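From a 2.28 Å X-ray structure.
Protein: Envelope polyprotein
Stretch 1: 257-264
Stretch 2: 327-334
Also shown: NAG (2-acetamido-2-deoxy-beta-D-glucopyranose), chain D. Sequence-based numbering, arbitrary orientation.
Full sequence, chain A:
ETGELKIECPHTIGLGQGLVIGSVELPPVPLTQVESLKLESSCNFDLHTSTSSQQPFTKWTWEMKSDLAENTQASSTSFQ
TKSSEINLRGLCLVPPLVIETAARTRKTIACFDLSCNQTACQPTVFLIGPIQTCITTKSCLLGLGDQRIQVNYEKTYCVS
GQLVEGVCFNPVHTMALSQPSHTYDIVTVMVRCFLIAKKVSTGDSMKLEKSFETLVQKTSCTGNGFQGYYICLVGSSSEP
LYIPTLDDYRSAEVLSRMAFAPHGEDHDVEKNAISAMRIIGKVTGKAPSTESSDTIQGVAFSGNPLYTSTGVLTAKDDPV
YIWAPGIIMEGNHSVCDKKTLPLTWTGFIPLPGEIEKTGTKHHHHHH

Stretch 1, residues 257-264: RMAFAPHG
Stretch 2, residues 327-334: IIMEGNHS

The contact joins the end of a helix and its following turn to a strand and the loop that leaves it, burying 281 Å² in total. Residues 257-260 are helical, and Ala261 N donates to Arg257 O (2.8 Å) before phi/psi of -130/76 take Ala261 out of the helix. A type I turn then runs from Ala261 to Gly264, closed by Gly264 N to Ala261 O at 3.0 Å. Residues 327-329 are extended. The stretches run in opposite senses: Pro262 CA lies 5.7 Å from Gly331 CA, and Ala259 CA 6.5 Å from His333 CA.

His263 (chi1 -63°, m; chi2 -77°) covers the most surface. Its CA-to-CB bond points sideways, but the ring end comes nearer the strand. Ile328 CG2 sits over one ring face in a CH-pi contact, 3.7 Å from the centroid and 24° off the normal, while Met329 O approaches the edge, 3.1 Å from His263 CE1. Water 3 links His263 NE2 (2.8 Å) to Gly331 N (2.8 Å), accepting from the amide.

His333 (chi1 -62°, m; chi2 -73°) points toward the helix end. Its CD2 packs 3.8 Å from Ala259 CA, and its NE2 lies 4.3 Å from Pro262 CB. No clear direct hydrogen bond crosses the contact; water instead supplies polar links. Water 1 donates to Ala259 O (2.7 Å) and accepts from His333 N (3.0 Å), and water 2 joins Pro262 O (3.3 Å) to His333 NE2 (3.0 Å).

Between the histidines, Pro262 (C-gamma endo) points toward the loop, its CB 3.3 Å from Gly331 O. Gly331 (phi/psi -122/4) fits closely here: an ideal CB would lie 3.3 Å from His263 NE2 and 3.4 Å from Pro262 CB. Beyond it, the CA-to-CB bond of Asn332 (chi1 174°, t) points away from the turn, and its ND2 is covalently bonded to NAG C1 (1.4 Å).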

# COMPACT_ATOMS: atom_id res chain seq x y z
N ARG A 257 12.74 -1.36 -6.96
CA ARG A 257 12.73 -0.77 -5.62
C ARG A 257 11.93 -1.64 -4.63
O ARG A 257 12.34 -1.77 -3.48
CB ARG A 257 12.24 0.66 -5.62
CG ARG A 257 13.03 1.60 -6.52
CD ARG A 257 14.03 2.52 -5.83
NE ARG A 257 15.01 3.28 -6.65
CZ ARG A 257 15.30 3.19 -7.97
NH1 ARG A 257 14.66 2.40 -8.86
NH2 ARG A 257 16.30 3.96 -8.44
N MET A 258 10.84 -2.26 -5.07
CA MET A 258 10.12 -3.22 -4.23
C MET A 258 10.99 -4.40 -3.87
O MET A 258 10.98 -4.84 -2.73
CB MET A 258 8.83 -3.73 -4.89
CG MET A 258 7.66 -2.75 -4.83
SD MET A 258 6.23 -3.33 -5.76
CE MET A 258 5.04 -2.05 -5.38
N ALA A 259 11.73 -4.93 -4.84
CA ALA A 259 12.57 -6.08 -4.62
C ALA A 259 13.69 -5.81 -3.63
O ALA A 259 13.99 -6.66 -2.82
CB ALA A 259 13.12 -6.60 -5.93
N PHE A 260 14.23 -4.60 -3.61
CA PHE A 260 15.28 -4.25 -2.65
C PHE A 260 14.74 -3.69 -1.31
O PHE A 260 15.37 -3.88 -0.27
CB PHE A 260 16.34 -3.37 -3.33
CG PHE A 260 17.19 -4.15 -4.31
CD1 PHE A 260 18.21 -5.03 -3.85
CD2 PHE A 260 16.95 -4.09 -5.70
CE1 PHE A 260 18.99 -5.77 -4.75
CE2 PHE A 260 17.72 -4.83 -6.61
CZ PHE A 260 18.73 -5.67 -6.13
N ALA A 261 13.55 -3.07 -1.31
CA ALA A 261 12.91 -2.60 -0.09
C ALA A 261 11.46 -3.10 -0.05
O ALA A 261 10.52 -2.34 -0.29
CB ALA A 261 12.96 -1.07 -0.04
N PRO A 262 11.29 -4.39 0.29
CA PRO A 262 9.98 -5.00 0.27
C PRO A 262 8.97 -4.48 1.29
O PRO A 262 7.80 -4.72 1.08
CB PRO A 262 10.28 -6.47 0.50
CG PRO A 262 11.62 -6.51 1.15
CD PRO A 262 12.34 -5.40 0.47
N HIS A 263 9.40 -3.77 2.33
CA HIS A 263 8.47 -3.09 3.27
C HIS A 263 8.39 -1.57 3.06
O HIS A 263 7.96 -0.86 3.94
CB HIS A 263 8.90 -3.42 4.72
CG HIS A 263 8.81 -4.89 5.02
ND1 HIS A 263 7.60 -5.51 5.26
CD2 HIS A 263 9.75 -5.86 5.01
CE1 HIS A 263 7.80 -6.80 5.42
NE2 HIS A 263 9.09 -7.05 5.27
N GLY A 264 8.82 -1.09 1.88
CA GLY A 264 8.76 0.32 1.55
C GLY A 264 10.01 1.09 1.94
O GLY A 264 10.88 0.55 2.62
N ILE A 327 5.34 -8.03 14.38
CA ILE A 327 6.15 -8.93 13.54
C ILE A 327 6.35 -8.32 12.15
O ILE A 327 5.38 -7.94 11.51
CB ILE A 327 5.46 -10.29 13.34
CG1 ILE A 327 5.14 -10.93 14.70
CG2 ILE A 327 6.32 -11.21 12.47
CD1 ILE A 327 4.29 -12.18 14.62
N ILE A 328 7.60 -8.25 11.70
CA ILE A 328 7.90 -7.91 10.32
C ILE A 328 7.77 -9.21 9.52
O ILE A 328 8.69 -10.05 9.57
CB ILE A 328 9.30 -7.32 10.15
CG1 ILE A 328 9.45 -6.09 11.03
CG2 ILE A 328 9.57 -6.96 8.66
CD1 ILE A 328 10.87 -5.63 11.21
N MET A 329 6.65 -9.38 8.82
CA MET A 329 6.43 -10.61 8.05
C MET A 329 7.45 -10.73 6.89
O MET A 329 7.97 -9.73 6.36
CB MET A 329 4.95 -10.78 7.62
CG MET A 329 4.44 -9.73 6.66
SD MET A 329 2.68 -10.01 6.42
CE MET A 329 2.11 -8.57 7.30
N GLU A 330 7.83 -11.96 6.57
CA GLU A 330 8.87 -12.23 5.58
C GLU A 330 8.43 -11.66 4.23
O GLU A 330 7.43 -12.08 3.68
CB GLU A 330 9.10 -13.73 5.45
CG GLU A 330 10.16 -14.16 4.42
CD GLU A 330 11.52 -13.61 4.81
OE1 GLU A 330 12.23 -14.26 5.62
OE2 GLU A 330 11.82 -12.49 4.36
N GLY A 331 9.18 -10.69 3.73
CA GLY A 331 8.97 -10.16 2.38
C GLY A 331 10.16 -10.26 1.43
O GLY A 331 10.07 -9.78 0.29
N ASN A 332 11.25 -10.89 1.88
CA ASN A 332 12.46 -11.06 1.06
C ASN A 332 12.12 -12.01 -0.10
O ASN A 332 11.79 -13.17 0.10
CB ASN A 332 13.63 -11.57 1.93
CG ASN A 332 14.89 -11.91 1.15
OD1 ASN A 332 14.94 -11.79 -0.08
ND2 ASN A 332 15.92 -12.35 1.88
N HIS A 333 12.18 -11.47 -1.32
CA HIS A 333 11.80 -12.22 -2.53
C HIS A 333 12.76 -13.36 -2.92
O HIS A 333 12.36 -14.29 -3.64
CB HIS A 333 11.61 -11.26 -3.71
CG HIS A 333 10.50 -10.28 -3.48
ND1 HIS A 333 9.17 -10.64 -3.54
CD2 HIS A 333 10.52 -8.97 -3.17
CE1 HIS A 333 8.42 -9.59 -3.28
NE2 HIS A 333 9.21 -8.56 -3.05
N SER A 334 14.00 -13.30 -2.42
CA SER A 334 14.97 -14.39 -2.62
C SER A 334 14.62 -15.69 -1.87
O SER A 334 15.14 -16.75 -2.20
CB SER A 334 16.36 -13.94 -2.17
OG SER A 334 16.74 -12.74 -2.83
C1 NAG D . 17.18 -12.78 1.33
C2 NAG D . 18.29 -12.38 2.28
C3 NAG D . 19.63 -12.88 1.76
C4 NAG D . 19.61 -14.40 1.65
C5 NAG D . 18.39 -14.84 0.83
C6 NAG D . 18.21 -16.36 0.89
C7 NAG D . 18.05 -10.26 3.55
C8 NAG D . 17.79 -10.97 4.85
N2 NAG D . 18.27 -10.94 2.42
O3 NAG D . 20.66 -12.44 2.65
O4 NAG D . 20.80 -14.84 0.98
O5 NAG D . 17.19 -14.21 1.28
O6 NAG D . 17.82 -16.74 2.21
O7 NAG D . 18.07 -9.04 3.52
O HOH W 1 13.78 -8.91 -1.32
O HOH W 2 7.65 -6.34 -1.74
O HOH W 3 10.85 -9.25 5.43